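Local atomic coordinates of alginate lyase (Chitinophaga sp. MD30, PDB entry 6KCW), a protein that cleaves the polysaccharide alginate as a lyase, probably by beta-elimination. Residues S82-F94 / Y221-L235. Sequence-based numbering, arbitrary orientation.
Sequences SQFDWSRGGKVGF and YWQSPVDSYIYYDNL. With CA (calcium ion), chain C; PO4 (phosphate ion), chain B.
Phe94 turns a ring edge toward the face of Tyr232 in a T-shaped pair, centroids 5.8 Å apart and planes at 78°, while Leu235 lays CD1 over one face of the Phe94 ring. Nearer the start of strand 228-241, Ile230 sends CG2 to Val92 and its CG1 branch to Phe84, where CG1 lies 3.5 Å from CE1. Phe84 reaches inward because its CG stands anti to the backbone N (chi1 -172°), which also brings its ring edge to Tyr229 O.

The buried Tyr232 OH accepts a nearly straight bond from Gly93 N (3.1 Å, 164°) and is hydrogen-bonded to Thr213 as well, so the phenol is tied to segment 82-94 where the backbone turns a corner at Gly93. At the far end, Arg88, with CG trans to its own backbone N, sets that carbon over the face of Trp222, 3.3 Å from the centroid of the six-membered ring, a CH-pi contact.

Outward, the loops lock together. Asp85 N donates to Ser228 OG, and Ser224 OG donates a hydrogen bond to Asp85 OD2 at 2.6 Å, on the anti side and tilted out of the carboxylate plane. That same Ser224 OG accepts from Val226 N, closing an ST turn. Ser87 OG donates to Gln223 O from above the carbonyl plane, and one water bridges Gly89 N and Trp222 O.

The contact joins the two antiparallel sheets of a concanavalin-like sandwich: strand 89-92 lies between strands 113-122 and 206-215, whereas strand 228-241 pairs with 5-8, 44-49 and 71-80 and carries Asp233, a calcium ligand alongside Asn9, Asn11 and Gly43.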
loop_
_atom_site.group_PDB
_atom_site.type_symbol
_atom_site.label_atom_id
_atom_site.label_comp_id
_atom_site.label_asym_id
_atom_site.label_seq_id
_atom_site.Cartn_x
_atom_site.Cartn_y
_atom_site.Cartn_z
ATOM N N SER A 82 -13.184 -8.649 -12.150
ATOM C CA SER A 82 -13.681 -8.486 -13.511
ATOM C C SER A 82 -14.660 -7.324 -13.616
ATOM O O SER A 82 -14.594 -6.531 -14.563
ATOM C CB SER A 82 -14.343 -9.787 -13.971
ATOM O OG SER A 82 -14.522 -9.793 -15.373
ATOM N N GLN A 83 -15.585 -7.217 -12.667
ATOM C CA GLN A 83 -16.541 -6.117 -12.617
ATOM C C GLN A 83 -16.256 -5.187 -11.451
ATOM O O GLN A 83 -17.176 -4.718 -10.783
ATOM C CB GLN A 83 -17.975 -6.626 -12.510
ATOM C CG GLN A 83 -18.549 -7.142 -13.794
ATOM C CD GLN A 83 -18.605 -8.633 -13.787
ATOM O OE1 GLN A 83 -19.320 -9.235 -12.979
ATOM N NE2 GLN A 83 -17.832 -9.257 -14.671
ATOM N N PHE A 84 -14.983 -4.937 -11.173
ATOM C CA PHE A 84 -14.644 -4.008 -10.110
ATOM C C PHE A 84 -15.241 -2.638 -10.416
ATOM O O PHE A 84 -15.247 -2.187 -11.563
ATOM C CB PHE A 84 -13.129 -3.920 -9.959
ATOM C CG PHE A 84 -12.687 -3.141 -8.761
ATOM C CD1 PHE A 84 -12.525 -3.766 -7.540
ATOM C CD2 PHE A 84 -12.433 -1.777 -8.858
ATOM C CE1 PHE A 84 -12.119 -3.054 -6.432
ATOM C CE2 PHE A 84 -12.022 -1.058 -7.760
ATOM C CZ PHE A 84 -11.864 -1.695 -6.539
ATOM N N ASP A 85 -15.776 -1.987 -9.396
ATOM C CA ASP A 85 -16.369 -0.662 -9.560
ATOM C C ASP A 85 -15.312 0.355 -9.160
ATOM O O ASP A 85 -15.053 0.567 -7.970
ATOM C CB ASP A 85 -17.649 -0.516 -8.738
ATOM C CG ASP A 85 -18.306 0.854 -8.907
ATOM O OD1 ASP A 85 -17.951 1.595 -9.861
ATOM O OD2 ASP A 85 -19.181 1.191 -8.078
ATOM N N TRP A 86 -14.706 0.989 -10.165
ATOM C CA TRP A 86 -13.618 1.929 -9.911
ATOM C C TRP A 86 -14.010 2.966 -8.870
ATOM O O TRP A 86 -13.261 3.226 -7.923
ATOM C CB TRP A 86 -13.216 2.633 -11.204
ATOM C CG TRP A 86 -12.603 1.779 -12.265
ATOM C CD1 TRP A 86 -12.968 1.731 -13.575
ATOM C CD2 TRP A 86 -11.481 0.896 -12.127
ATOM N NE1 TRP A 86 -12.156 0.874 -14.258
ATOM C CE2 TRP A 86 -11.233 0.343 -13.394
ATOM C CE3 TRP A 86 -10.663 0.520 -11.054
ATOM C CZ2 TRP A 86 -10.202 -0.572 -13.624
ATOM C CZ3 TRP A 86 -9.647 -0.388 -11.278
ATOM C CH2 TRP A 86 -9.424 -0.927 -12.554
ATOM N N SER A 87 -15.187 3.566 -9.039
ATOM C CA SER A 87 -15.688 4.655 -8.187
ATOM C C SER A 87 -14.640 5.771 -8.190
ATOM O O SER A 87 -14.139 6.117 -9.269
ATOM C CB SER A 87 -16.066 4.107 -6.824
ATOM O OG SER A 87 -16.534 5.150 -6.019
ATOM N N ARG A 88 -14.286 6.356 -7.039
ATOM C CA ARG A 88 -13.322 7.455 -7.053
ATOM C C ARG A 88 -11.887 6.968 -6.904
ATOM O O ARG A 88 -10.983 7.526 -7.531
ATOM C CB ARG A 88 -13.643 8.480 -5.959
ATOM C CG ARG A 88 -12.608 9.604 -5.802
ATOM C CD ARG A 88 -12.802 10.674 -6.884
ATOM N NE ARG A 88 -12.070 11.880 -6.590
ATOM C CZ ARG A 88 -11.547 12.662 -7.523
ATOM N NH1 ARG A 88 -11.648 12.333 -8.805
ATOM N NH2 ARG A 88 -10.890 13.778 -7.186
ATOM N N GLY A 89 -11.658 5.930 -6.112
ATOM C CA GLY A 89 -10.335 5.380 -5.927
ATOM C C GLY A 89 -10.157 4.923 -4.500
ATOM O O GLY A 89 -11.097 4.895 -3.713
ATOM N N GLY A 90 -8.932 4.556 -4.162
ATOM C CA GLY A 90 -8.642 4.115 -2.817
ATOM C C GLY A 90 -7.230 3.573 -2.757
ATOM O O GLY A 90 -6.482 3.645 -3.733
ATOM N N LYS A 91 -6.894 3.009 -1.600
ATOM C CA LYS A 91 -5.580 2.422 -1.362
ATOM C C LYS A 91 -5.566 0.945 -1.780
ATOM O O LYS A 91 -6.572 0.238 -1.679
ATOM C CB LYS A 91 -5.192 2.567 0.118
ATOM C CG LYS A 91 -4.681 3.961 0.554
ATOM C CD LYS A 91 -5.702 5.078 0.290
ATOM C CE LYS A 91 -5.330 6.408 0.932
ATOM N NZ LYS A 91 -6.234 7.454 0.389
ATOM N N VAL A 92 -4.403 0.481 -2.237
ATOM C CA VAL A 92 -4.253 -0.871 -2.772
ATOM C C VAL A 92 -2.833 -1.349 -2.496
ATOM O O VAL A 92 -1.889 -0.564 -2.485
ATOM C CB VAL A 92 -4.580 -0.908 -4.289
ATOM C CG1 VAL A 92 -3.621 -0.017 -5.077
ATOM C CG2 VAL A 92 -4.562 -2.334 -4.825
ATOM N N GLY A 93 -2.688 -2.648 -2.251
ATOM C CA GLY A 93 -1.378 -3.276 -2.210
ATOM C C GLY A 93 -0.545 -2.944 -0.979
ATOM O O GLY A 93 -0.998 -2.358 -0.010
ATOM N N PHE A 94 0.723 -3.322 -1.067
ATOM C CA PHE A 94 1.635 -3.341 0.065
ATOM C C PHE A 94 2.620 -2.187 -0.030
ATOM O O PHE A 94 3.251 -1.987 -1.071
ATOM C CB PHE A 94 2.374 -4.680 0.115
ATOM C CG PHE A 94 1.470 -5.850 0.419
ATOM C CD1 PHE A 94 0.730 -6.447 -0.583
ATOM C CD2 PHE A 94 1.350 -6.331 1.714
ATOM C CE1 PHE A 94 -0.106 -7.517 -0.301
ATOM C CE2 PHE A 94 0.520 -7.398 2.005
ATOM C CZ PHE A 94 -0.218 -7.990 1.004
ATOM N N TYR A 221 -18.601 10.193 -1.088
ATOM C CA TYR A 221 -18.664 10.043 -2.528
ATOM C C TYR A 221 -17.553 9.145 -3.075
ATOM O O TYR A 221 -17.572 8.823 -4.267
ATOM C CB TYR A 221 -18.627 11.422 -3.195
ATOM C CG TYR A 221 -17.341 12.225 -2.990
ATOM C CD1 TYR A 221 -16.185 11.955 -3.733
ATOM C CD2 TYR A 221 -17.301 13.273 -2.093
ATOM C CE1 TYR A 221 -15.029 12.697 -3.550
ATOM C CE2 TYR A 221 -16.153 14.019 -1.916
ATOM C CZ TYR A 221 -15.026 13.724 -2.632
ATOM O OH TYR A 221 -13.897 14.487 -2.424
ATOM N N TRP A 222 -16.578 8.764 -2.242
ATOM C CA TRP A 222 -15.595 7.739 -2.561
ATOM C C TRP A 222 -16.169 6.328 -2.468
ATOM O O TRP A 222 -15.493 5.369 -2.870
ATOM C CB TRP A 222 -14.397 7.838 -1.613
ATOM C CG TRP A 222 -13.507 9.014 -1.812
ATOM C CD1 TRP A 222 -13.732 10.299 -1.406
ATOM C CD2 TRP A 222 -12.213 9.010 -2.425
ATOM N NE1 TRP A 222 -12.663 11.100 -1.748
ATOM C CE2 TRP A 222 -11.722 10.332 -2.379
ATOM C CE3 TRP A 222 -11.429 8.023 -3.025
ATOM C CZ2 TRP A 222 -10.484 10.681 -2.901
ATOM C CZ3 TRP A 222 -10.203 8.378 -3.543
ATOM C CH2 TRP A 222 -9.742 9.692 -3.474
ATOM N N GLN A 223 -17.377 6.180 -1.927
ATOM C CA GLN A 223 -17.988 4.868 -1.794
ATOM C C GLN A 223 -18.447 4.335 -3.144
ATOM O O GLN A 223 -18.589 5.067 -4.128
ATOM C CB GLN A 223 -19.191 4.912 -0.852
ATOM C CG GLN A 223 -18.832 4.908 0.619
ATOM C CD GLN A 223 -19.986 5.344 1.497
ATOM O OE1 GLN A 223 -21.097 5.543 1.015
ATOM N NE2 GLN A 223 -19.724 5.502 2.793
ATOM N N SER A 224 -18.697 3.035 -3.167
ATOM C CA SER A 224 -19.293 2.344 -4.284
ATOM C C SER A 224 -20.593 1.688 -3.838
ATOM O O SER A 224 -20.705 1.242 -2.691
ATOM C CB SER A 224 -18.338 1.275 -4.832
ATOM O OG SER A 224 -19.030 0.309 -5.592
ATOM N N PRO A 225 -21.592 1.612 -4.716
ATOM C CA PRO A 225 -22.851 0.946 -4.357
ATOM C C PRO A 225 -22.812 -0.581 -4.396
ATOM O O PRO A 225 -23.805 -1.207 -4.004
ATOM C CB PRO A 225 -23.833 1.500 -5.402
ATOM C CG PRO A 225 -22.989 1.784 -6.588
ATOM C CD PRO A 225 -21.660 2.260 -6.038
ATOM N N VAL A 226 -21.711 -1.211 -4.831
ATOM C CA VAL A 226 -21.628 -2.666 -4.905
ATOM C C VAL A 226 -20.392 -3.164 -4.161
ATOM O O VAL A 226 -19.416 -2.437 -3.963
ATOM C CB VAL A 226 -21.592 -3.188 -6.362
ATOM C CG1 VAL A 226 -22.903 -2.903 -7.071
ATOM C CG2 VAL A 226 -20.413 -2.583 -7.118
ATOM N N ASP A 227 -20.450 -4.433 -3.753
ATOM C CA ASP A 227 -19.257 -5.107 -3.267
ATOM C C ASP A 227 -18.299 -5.293 -4.433
ATOM O O ASP A 227 -18.719 -5.624 -5.544
ATOM C CB ASP A 227 -19.604 -6.465 -2.644
ATOM C CG ASP A 227 -20.458 -6.349 -1.371
ATOM O OD1 ASP A 227 -20.461 -5.283 -0.728
ATOM O OD2 ASP A 227 -21.123 -7.339 -0.999
ATOM N N SER A 228 -17.012 -5.047 -4.190
ATOM C CA SER A 228 -15.978 -5.212 -5.205
ATOM C C SER A 228 -14.780 -5.932 -4.602
ATOM O O SER A 228 -14.602 -5.969 -3.381
ATOM C CB SER A 228 -15.547 -3.871 -5.800
ATOM O OG SER A 228 -16.415 -3.485 -6.851
ATOM N N TYR A 229 -13.951 -6.505 -5.475
ATOM C CA TYR A 229 -12.908 -7.423 -5.046
ATOM C C TYR A 229 -11.567 -7.057 -5.677
ATOM O O TYR A 229 -11.508 -6.557 -6.806
ATOM C CB TYR A 229 -13.302 -8.873 -5.388
ATOM C CG TYR A 229 -14.664 -9.263 -4.813
ATOM C CD1 TYR A 229 -14.778 -9.798 -3.534
ATOM C CD2 TYR A 229 -15.831 -9.073 -5.551
ATOM C CE1 TYR A 229 -16.018 -10.151 -3.009
ATOM C CE2 TYR A 229 -17.077 -9.410 -5.032
ATOM C CZ TYR A 229 -17.166 -9.946 -3.763
ATOM O OH TYR A 229 -18.405 -10.281 -3.260
ATOM N N ILE A 230 -10.496 -7.281 -4.917
ATOM C CA ILE A 230 -9.125 -7.103 -5.376
ATOM C C ILE A 230 -8.343 -8.350 -4.981
ATOM O O ILE A 230 -8.530 -8.891 -3.885
ATOM C CB ILE A 230 -8.487 -5.827 -4.775
ATOM C CG1 ILE A 230 -9.256 -4.577 -5.214
ATOM C CG2 ILE A 230 -7.011 -5.714 -5.147
ATOM C CD1 ILE A 230 -9.019 -3.380 -4.340
ATOM N N TYR A 231 -7.479 -8.821 -5.871
ATOM C CA TYR A 231 -6.729 -10.046 -5.638
ATOM C C TYR A 231 -5.235 -9.756 -5.617
ATOM O O TYR A 231 -4.702 -9.146 -6.549
ATOM C CB TYR A 231 -7.043 -11.077 -6.715
ATOM C CG TYR A 231 -8.514 -11.390 -6.906
ATOM C CD1 TYR A 231 -9.320 -10.586 -7.705
ATOM C CD2 TYR A 231 -9.089 -12.505 -6.314
ATOM C CE1 TYR A 231 -10.656 -10.885 -7.900
ATOM C CE2 TYR A 231 -10.422 -12.809 -6.507
ATOM C CZ TYR A 231 -11.192 -11.996 -7.300
ATOM O OH TYR A 231 -12.512 -12.293 -7.486
ATOM N N TYR A 232 -4.562 -10.209 -4.563
ATOM C CA TYR A 232 -3.117 -10.120 -4.431
ATOM C C TYR A 232 -2.484 -11.509 -4.497
ATOM O O TYR A 232 -3.121 -12.526 -4.198
ATOM C CB TYR A 232 -2.734 -9.428 -3.114
ATOM C CG TYR A 232 -3.410 -8.085 -2.906
ATOM C CD1 TYR A 232 -2.948 -6.942 -3.555
ATOM C CD2 TYR A 232 -4.507 -7.954 -2.056
ATOM C CE1 TYR A 232 -3.561 -5.713 -3.363
ATOM C CE2 TYR A 232 -5.124 -6.738 -1.875
ATOM C CZ TYR A 232 -4.643 -5.618 -2.530
ATOM O OH TYR A 232 -5.248 -4.400 -2.353
ATOM N N ASP A 233 -1.205 -11.543 -4.871
ATOM C CA ASP A 233 -0.475 -12.799 -4.963
ATOM C C ASP A 233 1.023 -12.527 -4.890
ATOM O O ASP A 233 1.493 -11.426 -5.204
ATOM C CB ASP A 233 -0.810 -13.537 -6.263
ATOM C CG ASP A 233 -0.609 -15.035 -6.155
ATOM O OD1 ASP A 233 0.076 -15.472 -5.202
ATOM O OD2 ASP A 233 -1.144 -15.765 -7.023
ATOM N N ASN A 234 1.764 -13.553 -4.461
ATOM C CA ASN A 234 3.213 -13.620 -4.652
ATOM C C ASN A 234 3.945 -12.486 -3.937
ATOM O O ASN A 234 4.816 -11.826 -4.511
ATOM C CB ASN A 234 3.554 -13.627 -6.143
ATOM C CG ASN A 234 2.995 -14.843 -6.858
ATOM O OD1 ASN A 234 3.154 -15.967 -6.393
ATOM N ND2 ASN A 234 2.326 -14.623 -7.983
ATOM N N LEU A 235 3.615 -12.284 -2.661
ATOM C CA LEU A 235 4.222 -11.222 -1.873
ATOM C C LEU A 235 5.620 -11.628 -1.429
ATOM O O LEU A 235 5.788 -12.641 -0.745
ATOM C CB LEU A 235 3.364 -10.904 -0.649
ATOM C CG LEU A 235 4.052 -9.927 0.316
ATOM C CD1 LEU A 235 4.183 -8.528 -0.291
ATOM C CD2 LEU A 235 3.338 -9.873 1.645
HETATM CA CA CA C . -0.628 -17.839 -5.428
HETATM P P PO4 B . -5.456 9.658 3.427
HETATM O O1 PO4 B . -5.196 8.289 4.003
HETATM O O2 PO4 B . -6.359 10.427 4.368
HETATM O O3 PO4 B . -6.201 9.564 2.115
HETATM O O4 PO4 B . -4.130 10.420 3.287
HETATM O O HOH W 1 -13.785 4.309 -4.512
HETATM O O HOH W 2 -1.206 -19.141 -7.010
HETATM O O HOH W 3 1.794 -17.925 -6.551
#